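Local coordinates for protein thermotoga maritima TmcAL (Thermotoga maritima, PDB 5Y0T) that belongs to the HIGH nucleotidyl transferase family, with a Rossmann-like domain of the HUP clan, and binds adenosine-5'-rp-alpha-thio-triphosphate, at residues F101-N106 with F188-R193; S105-F110 with E158-K163; G246-E251 with M400-V405. All coordinates share one frame; numbering follows the deposited sequence.

Contact 1: residues F101-N106 with F188-R193. With TAT (adenosine-5'-rp-alpha-thio-triphosphate), chain E.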
loop_
_atom_site.group_PDB
_atom_site.type_symbol
_atom_site.label_atom_id
_atom_site.label_comp_id
_atom_site.label_asym_id
_atom_site.label_seq_id
_atom_site.Cartn_x
_atom_site.Cartn_y
_atom_site.Cartn_z
ATOM N N PHE A 101 8.709 27.531 24.530
ATOM C CA PHE A 101 9.310 26.919 23.344
ATOM C C PHE A 101 10.671 27.532 23.045
ATOM O O PHE A 101 10.894 28.701 23.335
ATOM C CB PHE A 101 8.385 27.055 22.122
ATOM C CG PHE A 101 7.944 28.477 21.834
ATOM C CD1 PHE A 101 6.709 28.936 22.282
ATOM C CD2 PHE A 101 8.737 29.331 21.085
ATOM C CE1 PHE A 101 6.298 30.238 22.019
ATOM C CE2 PHE A 101 8.328 30.628 20.816
ATOM C CZ PHE A 101 7.104 31.077 21.289
ATOM N N GLY A 102 11.565 26.743 22.450
ATOM C CA GLY A 102 12.861 27.237 22.031
ATOM C C GLY A 102 12.705 28.179 20.854
ATOM O O GLY A 102 11.848 27.968 19.990
ATOM N N SER A 103 13.540 29.213 20.823
ATOM C CA SER A 103 13.401 30.305 19.862
ATOM C C SER A 103 14.769 30.781 19.367
ATOM O O SER A 103 15.726 30.861 20.142
ATOM C CB SER A 103 12.615 31.450 20.518
ATOM O OG SER A 103 12.794 32.688 19.858
ATOM N N GLU A 104 14.881 31.090 18.077
ATOM C CA GLU A 104 16.142 31.613 17.564
ATOM C C GLU A 104 16.392 33.034 18.062
ATOM O O GLU A 104 17.538 33.415 18.374
ATOM C CB GLU A 104 16.166 31.585 16.025
ATOM C CG GLU A 104 16.190 30.173 15.414
ATOM C CD GLU A 104 14.803 29.588 15.185
ATOM O OE1 GLU A 104 13.800 30.199 15.636
ATOM O OE2 GLU A 104 14.715 28.509 14.555
ATOM N N SER A 105 15.337 33.845 18.064
ATOM C CA SER A 105 15.455 35.244 18.480
ATOM C C SER A 105 15.343 35.420 19.992
ATOM O O SER A 105 15.891 36.369 20.539
ATOM C CB SER A 105 14.390 36.101 17.801
ATOM O OG SER A 105 13.107 35.717 18.260
ATOM N N ASN A 106 14.610 34.510 20.642
ATOM C CA ASN A 106 14.246 34.643 22.061
ATOM C C ASN A 106 13.512 35.970 22.311
ATOM O O ASN A 106 13.715 36.644 23.332
ATOM C CB ASN A 106 15.493 34.541 22.957
ATOM C CG ASN A 106 15.145 34.288 24.420
ATOM O OD1 ASN A 106 14.134 33.653 24.729
ATOM N ND2 ASN A 106 15.969 34.811 25.325
ATOM N N PHE A 188 2.675 32.219 27.067
ATOM C CA PHE A 188 3.763 31.681 26.242
ATOM C C PHE A 188 5.097 32.357 26.556
ATOM O O PHE A 188 5.143 33.535 26.913
ATOM C CB PHE A 188 3.427 31.810 24.741
ATOM C CG PHE A 188 2.372 30.833 24.287
ATOM C CD1 PHE A 188 1.025 31.158 24.370
ATOM C CD2 PHE A 188 2.727 29.573 23.844
ATOM C CE1 PHE A 188 0.054 30.248 23.982
ATOM C CE2 PHE A 188 1.762 28.644 23.452
ATOM C CZ PHE A 188 0.429 28.980 23.517
ATOM N N HIS A 189 6.175 31.585 26.484
ATOM C CA HIS A 189 7.517 32.087 26.802
ATOM C C HIS A 189 8.491 31.521 25.783
ATOM O O HIS A 189 8.309 30.405 25.333
ATOM C CB HIS A 189 7.982 31.658 28.192
ATOM C CG HIS A 189 6.971 31.861 29.273
ATOM N ND1 HIS A 189 7.071 32.875 30.198
ATOM C CD2 HIS A 189 5.853 31.165 29.592
ATOM C CE1 HIS A 189 6.051 32.804 31.036
ATOM N NE2 HIS A 189 5.291 31.782 30.684
ATOM N N THR A 190 9.536 32.276 25.464
ATOM C CA THR A 190 10.637 31.764 24.653
ATOM C C THR A 190 11.827 31.479 25.545
ATOM O O THR A 190 11.994 32.112 26.587
ATOM C CB THR A 190 11.109 32.768 23.558
ATOM O OG1 THR A 190 11.699 33.918 24.190
ATOM C CG2 THR A 190 9.967 33.222 22.690
ATOM N N ILE A 191 12.636 30.500 25.154
ATOM C CA ILE A 191 14.009 30.452 25.624
ATOM C C ILE A 191 14.914 30.419 24.396
ATOM O O ILE A 191 14.501 29.976 23.326
ATOM C CB ILE A 191 14.275 29.234 26.559
ATOM C CG1 ILE A 191 13.918 27.899 25.884
ATOM C CG2 ILE A 191 13.508 29.403 27.865
ATOM C CD1 ILE A 191 15.112 27.187 25.278
ATOM N N LYS A 192 16.143 30.907 24.552
ATOM C CA LYS A 192 17.074 30.964 23.435
ATOM C C LYS A 192 17.592 29.582 23.030
ATOM O O LYS A 192 18.137 28.860 23.861
ATOM C CB LYS A 192 18.273 31.852 23.785
ATOM C CG LYS A 192 19.296 31.970 22.646
ATOM C CD LYS A 192 18.813 32.923 21.549
ATOM C CE LYS A 192 19.849 33.058 20.426
ATOM N NZ LYS A 192 19.835 31.841 19.540
ATOM N N ARG A 193 17.460 29.231 21.754
ATOM C CA ARG A 193 18.131 28.030 21.240
ATOM C C ARG A 193 19.621 28.243 21.124
ATOM O O ARG A 193 20.056 29.294 20.664
ATOM C CB ARG A 193 17.582 27.622 19.877
ATOM C CG ARG A 193 16.163 27.091 19.932
ATOM C CD ARG A 193 15.661 26.773 18.538
ATOM N NE ARG A 193 16.502 25.779 17.884
ATOM C CZ ARG A 193 16.197 24.486 17.804
ATOM N NH1 ARG A 193 15.064 24.035 18.342
ATOM N NH2 ARG A 193 17.024 23.649 17.184
HETATM N N1 TAT E . 18.574 24.790 22.581
HETATM C C2 TAT E . 17.434 25.184 23.180
HETATM N N3 TAT E . 16.240 24.607 22.956
HETATM C C4 TAT E . 16.128 23.569 22.093
HETATM C C5 TAT E . 17.327 23.068 21.415
HETATM C C6 TAT E . 18.602 23.762 21.709
HETATM N N6 TAT E . 19.760 23.371 21.124
HETATM N N7 TAT E . 16.933 22.039 20.635
HETATM C C8 TAT E . 15.594 21.881 20.804
HETATM N N9 TAT E . 15.122 22.796 21.675
HETATM P PA TAT E . 11.680 19.227 19.382
HETATM P PB TAT E . 13.477 20.411 17.381
HETATM P PG TAT E . 16.103 19.916 16.279
HETATM C "C1'" TAT E . 13.711 22.949 22.096
HETATM O O1A TAT E . 17.354 19.426 16.989
HETATM O O1B TAT E . 12.945 20.293 15.984
HETATM S S1G TAT E . 10.041 20.029 18.709
HETATM C "C2'" TAT E . 12.828 23.202 20.876
HETATM O "O2'" TAT E . 12.900 24.558 20.435
HETATM O O2A TAT E . 11.612 17.803 19.909
HETATM O O2B TAT E . 13.445 21.753 18.067
HETATM O O2G TAT E . 15.646 18.975 15.182
HETATM C "C3'" TAT E . 11.465 22.804 21.397
HETATM O "O3'" TAT E . 10.844 23.892 22.107
HETATM O O3A TAT E . 12.860 19.222 18.279
HETATM O O3B TAT E . 14.985 19.820 17.440
HETATM O O3G TAT E . 16.096 21.368 15.866
HETATM C "C4'" TAT E . 11.791 21.683 22.379
HETATM O "O4'" TAT E . 13.190 21.758 22.675
HETATM C "C5'" TAT E . 11.491 20.301 21.788
HETATM O "O5'" TAT E . 12.222 20.168 20.568
#
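Strands 101-103 and 188-192 run parallel in register, Phe101 beside Thr190, Gly102 beside Ile191 and Ser103 beside Lys192, with their short axes twisted by 50°. They are neighbours in the Rossmann-like sheet of the HUP fold, joined by a largely helical beta-alpha-beta crossover. Four backbone bonds alternate in direction, as parallel pairing requires. Phe101 N donates to His189 O at 3.0 Å, and Ile191 N returns a bond to Phe101 O at 3.1 Å. Ser103 N then reaches Ile191 O at 2.8 Å, nearly along the C=O axis. The last bond, Arg193 N to Ser103 O at 2.9 Å, is almost straight (174°), although the donor stands above the carbonyl plane.

On one sheet face the side chains of Phe101 and Thr190 lie side by side. Phe101 takes the crowded rotamer, CG between the backbone N and the carbonyl carbon (chi1 54°), which places ring atom CE2 3.6 Å from Thr190 CG2. The carbonyl oxygen of His189 sits over one ring face toward its rim, while Phe188 CD2 meets the ring's edge; Ile108 and Leu111 of helix 108-120 pack on the same side. Ser103 OG accepts from Asn106 N, an ST motif, and also bonds Asp169.

The C-terminal ends of the strands form part of the pocket for adenosine-5'-rp-alpha-thio-triphosphate (TAT). Gly102 N donates to TAT O3' at 3.0 Å. Arg193, its chain bent at chi3, lays one guanidinium face against the adenine near C5 and N7 and turns its edge to the gamma phosphate: Arg193 NH1 bonds TAT O2B at 2.8 Å, and Arg193 NH2 reaches TAT O3G, also at 2.8 Å.

Contact 2: residues S105-F110 with E158-K163; sequences SNDIEF and EEEVLK
Lys163 and Phe110 cross obliquely, the extended lysine chain passing over one face of the ring. Its CD carbon stands 4.1 Å from the centroid of the Phe110 ring, 24° off the ring normal, a CH-pi contact displaced toward the rim. Farther out, Lys163 NZ lies 4.6 Å from the centroid of the Phe110 ring in an off-centre cation-pi arrangement. Ser105 CB touches the same methylene, Lys163 CD, at 3.9 Å. Glu160 approaches Phe110 tip to tip, with the carboxylate and ring planes 43° apart. The backbone O of Glu160 comes obliquely to within 3.3 Å of Phe110 CZ.

The contact joins the start of helix 108-120 to the segment 158-163, which enters a 3-10 turn at Leu162 and comes before helix 167-182, on the helical connection between two parallel strands of the Rossmann-like domain. Asp107 is the N-cap of helix 108-120: its OD1 accepts from Phe110 N at 3.2 Å, met from 65° out of the carboxylate plane. Two residues before the N-cap, Ser105 OG accepts from Asp107 N, an ST turn, and the same hydroxyl bonds Asp169 of helix 167-182.

Asp107 carries its CG anti to the backbone N and crosses Lys163 at about a right angle. This leaves OD2 facing the ammonium group, and Lys163 NZ makes a salt bridge with Asp107 OD2 at 2.9 Å, its hydrogen bond weak. The other carboxylate of this salt-bridge network is Glu160, whose OE2 receives Lys163 NZ at 2.9 Å through its anti lone pair. Asp107 OD2 and Glu160 OE2 come within 3.7 Å of each other, a like-charge proximity that the ammonium group bound to both probably offsets.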
loop_
_atom_site.group_PDB
_atom_site.type_symbol
_atom_site.label_atom_id
_atom_site.label_comp_id
_atom_site.label_asym_id
_atom_site.label_seq_id
_atom_site.Cartn_x
_atom_site.Cartn_y
_atom_site.Cartn_z
ATOM N N SER A 105 15.337 33.845 18.064
ATOM C CA SER A 105 15.455 35.244 18.480
ATOM C C SER A 105 15.343 35.420 19.992
ATOM O O SER A 105 15.891 36.369 20.539
ATOM C CB SER A 105 14.390 36.101 17.801
ATOM O OG SER A 105 13.107 35.717 18.260
ATOM N N ASN A 106 14.610 34.510 20.642
ATOM C CA ASN A 106 14.246 34.643 22.061
ATOM C C ASN A 106 13.512 35.970 22.311
ATOM O O ASN A 106 13.715 36.644 23.332
ATOM C CB ASN A 106 15.493 34.541 22.957
ATOM C CG ASN A 106 15.145 34.288 24.420
ATOM O OD1 ASN A 106 14.134 33.653 24.729
ATOM N ND2 ASN A 106 15.969 34.811 25.325
ATOM N N ASP A 107 12.694 36.373 21.341
ATOM C CA ASP A 107 11.949 37.623 21.459
ATOM C C ASP A 107 10.447 37.332 21.493
ATOM O O ASP A 107 9.794 37.338 20.446
ATOM C CB ASP A 107 12.308 38.509 20.258
ATOM C CG ASP A 107 11.795 39.932 20.378
ATOM O OD1 ASP A 107 10.922 40.203 21.229
ATOM O OD2 ASP A 107 12.269 40.776 19.581
ATOM N N ILE A 108 9.872 37.236 22.690
ATOM C CA ILE A 108 8.497 36.760 22.806
ATOM C C ILE A 108 7.535 37.873 22.401
ATOM O O ILE A 108 6.464 37.620 21.850
ATOM C CB ILE A 108 8.164 36.280 24.241
ATOM C CG1 ILE A 108 6.738 35.745 24.314
ATOM C CG2 ILE A 108 8.375 37.406 25.262
ATOM C CD1 ILE A 108 6.543 34.423 23.604
ATOM N N GLU A 109 7.933 39.110 22.672
ATOM C CA GLU A 109 7.096 40.264 22.357
ATOM C C GLU A 109 6.907 40.407 20.853
ATOM O O GLU A 109 5.803 40.680 20.393
ATOM C CB GLU A 109 7.696 41.546 22.932
ATOM C CG GLU A 109 7.662 41.609 24.444
ATOM C CD GLU A 109 7.532 43.031 24.957
ATOM O OE1 GLU A 109 7.346 43.952 24.126
ATOM O OE2 GLU A 109 7.615 43.226 26.189
ATOM N N PHE A 110 7.982 40.202 20.094
ATOM C CA PHE A 110 7.884 40.229 18.635
ATOM C C PHE A 110 6.928 39.139 18.136
ATOM O O PHE A 110 6.052 39.399 17.299
ATOM C CB PHE A 110 9.266 40.073 17.977
ATOM C CG PHE A 110 9.192 39.773 16.497
ATOM C CD1 PHE A 110 8.870 40.768 15.591
ATOM C CD2 PHE A 110 9.412 38.490 16.023
ATOM C CE1 PHE A 110 8.778 40.494 14.228
ATOM C CE2 PHE A 110 9.317 38.202 14.670
ATOM C CZ PHE A 110 9.000 39.211 13.767
ATOM N N GLU A 158 10.569 46.792 9.216
ATOM C CA GLU A 158 10.161 45.584 8.507
ATOM C C GLU A 158 11.224 44.491 8.531
ATOM O O GLU A 158 10.917 43.313 8.356
ATOM C CB GLU A 158 9.818 45.926 7.057
ATOM C CG GLU A 158 10.967 46.570 6.306
ATOM C CD GLU A 158 10.768 46.550 4.802
ATOM O OE1 GLU A 158 9.951 45.737 4.321
ATOM O OE2 GLU A 158 11.429 47.345 4.101
ATOM N N GLU A 159 12.480 44.877 8.736
ATOM C CA GLU A 159 13.560 43.900 8.784
ATOM C C GLU A 159 13.384 42.940 9.956
ATOM O O GLU A 159 13.900 41.824 9.931
ATOM C CB GLU A 159 14.919 44.599 8.865
ATOM C CG GLU A 159 15.335 45.247 7.562
ATOM C CD GLU A 159 16.711 45.886 7.634
ATOM O OE1 GLU A 159 17.300 45.920 8.738
ATOM O OE2 GLU A 159 17.203 46.355 6.584
ATOM N N GLU A 160 12.646 43.374 10.975
ATOM C CA GLU A 160 12.398 42.535 12.136
ATOM C C GLU A 160 11.606 41.285 11.740
ATOM O O GLU A 160 11.766 40.221 12.337
ATOM C CB GLU A 160 11.659 43.318 13.225
ATOM C CG GLU A 160 12.216 43.070 14.626
ATOM C CD GLU A 160 11.298 43.556 15.738
ATOM O OE1 GLU A 160 10.370 44.346 15.451
ATOM O OE2 GLU A 160 11.504 43.137 16.902
ATOM N N VAL A 161 10.771 41.418 10.713
ATOM C CA VAL A 161 9.955 40.307 10.219
ATOM C C VAL A 161 10.827 39.172 9.667
ATOM O O VAL A 161 10.404 38.011 9.636
ATOM C CB VAL A 161 8.958 40.799 9.131
ATOM C CG1 VAL A 161 8.003 39.683 8.702
ATOM C CG2 VAL A 161 8.163 41.993 9.652
ATOM N N LEU A 162 12.054 39.498 9.264
ATOM C CA LEU A 162 12.996 38.482 8.788
ATOM C C LEU A 162 13.254 37.373 9.819
ATOM O O LEU A 162 13.712 36.288 9.460
ATOM C CB LEU A 162 14.321 39.131 8.386
ATOM C CG LEU A 162 14.276 39.991 7.125
ATOM C CD1 LEU A 162 15.530 40.856 7.010
ATOM C CD2 LEU A 162 14.130 39.103 5.900
ATOM N N LYS A 163 12.950 37.633 11.090
ATOM C CA LYS A 163 13.085 36.605 12.127
ATOM C C LYS A 163 12.212 35.386 11.819
ATOM O O LYS A 163 12.479 34.275 12.282
ATOM C CB LYS A 163 12.723 37.171 13.500
ATOM C CG LYS A 163 13.722 38.186 14.069
ATOM C CD LYS A 163 13.153 38.811 15.345
ATOM C CE LYS A 163 13.906 40.061 15.749
ATOM N NZ LYS A 163 13.190 40.749 16.860
#

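Contact 3: residues G246-E251 with M400-V405; sequences GPVFLE and MFFPSV
Phe401 is the first residue of 400-405 to meet the loop 246-251, and it does so through its backbone end rather than its ring. Its CB lies 4.2 Å from Val248 CG1, the two side chains crossing at about a right angle, whereas the ring leads away to meet the ring of Phe397 and touch Met253. The other valine branch, Val248 CG2, rests 3.9 Å from Phe401 O and sits between that oxygen and the Phe402 ring.

At Phe402 the relation reverses. The side chain starts away from the loop, yet its ring comes back, with Phe402 CD1 4.3 Å from Val248 CG2 in an oblique approach. Backbone proximity is greatest here: the CA atoms of Gly246 and Phe402 are 5.9 Å apart.

Pro403 then turns its ring toward the loop. Its CG lies 3.6 Å from Pro247 O and 3.7 Å from Gly246 O, touching two successive carbonyl oxygens, that of the cis peptide Gly246-Pro247 and that of the peptide after it. Pro403 CD adds a contact with Gly246 N at 3.7 Å. No hydrogen bond crosses between the segments, and with 200 Å² buried the join depends on van der Waals contacts.

Both segments are interhelical loops. The first connects helices 231-242 and 254-261, and its Val248 pairs by backbone hydrogen bonding with Val49; the second leads from helix 381-399 toward helix 412-415. The backbone of Ser404 is hydrogen-bonded to that of Gly244. Met400 and Val405 pack on Ser259 and Gly291 of the second subunit, placing the loop 400-405 at the dimer interface, while Phe249 of the first loop rests against helix 210-218.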
loop_
_atom_site.group_PDB
_atom_site.type_symbol
_atom_site.label_atom_id
_atom_site.label_comp_id
_atom_site.label_asym_id
_atom_site.label_seq_id
_atom_site.Cartn_x
_atom_site.Cartn_y
_atom_site.Cartn_z
ATOM N N GLY A 246 14.953 -0.743 16.882
ATOM C CA GLY A 246 15.498 0.449 16.252
ATOM C C GLY A 246 16.888 0.186 15.719
ATOM O O GLY A 246 17.434 -0.881 15.941
ATOM N N PRO A 247 17.468 1.157 14.998
ATOM C CA PRO A 247 16.830 2.419 14.632
ATOM C C PRO A 247 15.876 2.190 13.480
ATOM O O PRO A 247 16.028 1.207 12.764
ATOM C CB PRO A 247 18.009 3.306 14.210
ATOM C CG PRO A 247 19.014 2.324 13.656
ATOM C CD PRO A 247 18.841 1.043 14.471
ATOM N N VAL A 248 14.893 3.063 13.327
ATOM C CA VAL A 248 14.002 3.014 12.176
ATOM C C VAL A 248 14.254 4.265 11.345
ATOM O O VAL A 248 14.188 5.379 11.872
ATOM C CB VAL A 248 12.518 2.953 12.594
ATOM C CG1 VAL A 248 11.609 3.019 11.351
ATOM C CG2 VAL A 248 12.238 1.681 13.412
ATOM N N PHE A 249 14.563 4.093 10.059
ATOM C CA PHE A 249 14.864 5.244 9.194
ATOM C C PHE A 249 13.867 5.328 8.044
ATOM O O PHE A 249 13.278 4.324 7.648
ATOM C CB PHE A 249 16.286 5.169 8.623
ATOM C CG PHE A 249 17.381 5.259 9.657
ATOM C CD1 PHE A 249 17.530 6.398 10.436
ATOM C CD2 PHE A 249 18.274 4.208 9.836
ATOM C CE1 PHE A 249 18.548 6.486 11.380
ATOM C CE2 PHE A 249 19.289 4.286 10.780
ATOM C CZ PHE A 249 19.423 5.436 11.557
ATOM N N LEU A 250 13.678 6.528 7.508
ATOM C CA LEU A 250 12.753 6.713 6.390
ATOM C C LEU A 250 13.106 5.818 5.213
ATOM O O LEU A 250 12.229 5.286 4.536
ATOM C CB LEU A 250 12.746 8.166 5.936
ATOM C CG LEU A 250 11.781 8.478 4.795
ATOM C CD1 LEU A 250 10.365 8.151 5.187
ATOM C CD2 LEU A 250 11.918 9.945 4.418
ATOM N N GLU A 251 14.396 5.634 4.975
ATOM C CA GLU A 251 14.804 4.858 3.812
ATOM C C GLU A 251 14.377 3.389 3.964
ATOM O O GLU A 251 14.169 2.697 2.955
ATOM C CB GLU A 251 16.315 4.988 3.575
ATOM C CG GLU A 251 17.188 4.540 4.729
ATOM C CD GLU A 251 17.694 5.689 5.586
ATOM O OE1 GLU A 251 16.989 6.720 5.712
ATOM O OE2 GLU A 251 18.806 5.546 6.140
ATOM N N MET A 400 6.146 -2.672 11.488
ATOM C CA MET A 400 6.617 -3.586 10.426
ATOM C C MET A 400 8.059 -3.278 10.018
ATOM O O MET A 400 8.712 -4.083 9.342
ATOM C CB MET A 400 5.715 -3.513 9.196
ATOM C CG MET A 400 4.458 -4.385 9.285
ATOM S SD MET A 400 4.849 -6.104 9.665
ATOM C CE MET A 400 5.803 -6.608 8.208
ATOM N N PHE A 401 8.531 -2.083 10.365
ATOM C CA PHE A 401 9.897 -1.675 10.014
ATOM C C PHE A 401 10.919 -1.770 11.147
ATOM O O PHE A 401 12.079 -1.392 10.964
ATOM C CB PHE A 401 9.858 -0.269 9.414
ATOM C CG PHE A 401 9.007 -0.206 8.185
ATOM C CD1 PHE A 401 9.551 -0.488 6.940
ATOM C CD2 PHE A 401 7.647 0.043 8.286
ATOM C CE1 PHE A 401 8.760 -0.481 5.798
ATOM C CE2 PHE A 401 6.840 0.058 7.161
ATOM C CZ PHE A 401 7.404 -0.200 5.901
ATOM N N PHE A 402 10.490 -2.264 12.310
ATOM C CA PHE A 402 11.437 -2.733 13.320
ATOM C C PHE A 402 12.411 -3.679 12.631
ATOM O O PHE A 402 11.981 -4.570 11.894
ATOM C CB PHE A 402 10.739 -3.490 14.459
ATOM C CG PHE A 402 9.969 -2.631 15.420
ATOM C CD1 PHE A 402 10.396 -1.354 15.755
ATOM C CD2 PHE A 402 8.821 -3.136 16.028
ATOM C CE1 PHE A 402 9.698 -0.580 16.687
ATOM C CE2 PHE A 402 8.098 -2.364 16.941
ATOM C CZ PHE A 402 8.544 -1.076 17.268
ATOM N N PRO A 403 13.720 -3.501 12.864
ATOM C CA PRO A 403 14.721 -4.341 12.198
ATOM C C PRO A 403 14.524 -5.841 12.445
ATOM O O PRO A 403 14.749 -6.614 11.529
ATOM C CB PRO A 403 16.042 -3.845 12.800
ATOM C CG PRO A 403 15.770 -2.367 13.037
ATOM C CD PRO A 403 14.333 -2.343 13.548
ATOM N N SER A 404 14.104 -6.244 13.638
ATOM C CA SER A 404 13.940 -7.668 13.925
ATOM C C SER A 404 12.488 -8.080 13.757
ATOM O O SER A 404 11.590 -7.492 14.351
ATOM C CB SER A 404 14.434 -7.994 15.335
ATOM O OG SER A 404 15.832 -7.753 15.434
ATOM N N VAL A 405 12.263 -9.089 12.927
ATOM C CA VAL A 405 10.912 -9.588 12.666
ATOM C C VAL A 405 10.213 -10.092 13.944
ATOM O O VAL A 405 8.984 -10.067 14.042
ATOM C CB VAL A 405 10.956 -10.722 11.599
ATOM C CG1 VAL A 405 11.649 -11.960 12.160
ATOM C CG2 VAL A 405 9.557 -11.055 11.098
#

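Contacts 1 and 2 are neighbours, their centres 11 Å apart: they share Ser105 and Asn106, and Ile108 at the start of helix 108-120 packs on Thr190 of strand 187-192. Both belong to the connection that leaves strand 98-103 and returns through helix 167-182 to strand 187-192, so the capped helix start of contact 2 follows, after a short turn, the strand end that meets the nucleotide in contact 1. Contact 3 comes later in the chain. Its centre is 33 Å from contact 1 and 40 Å from contact 2, with which it lies on opposite sides of the chain's centre, joining interhelical loops near the second subunit, away from the sheet pairing at the nucleotide.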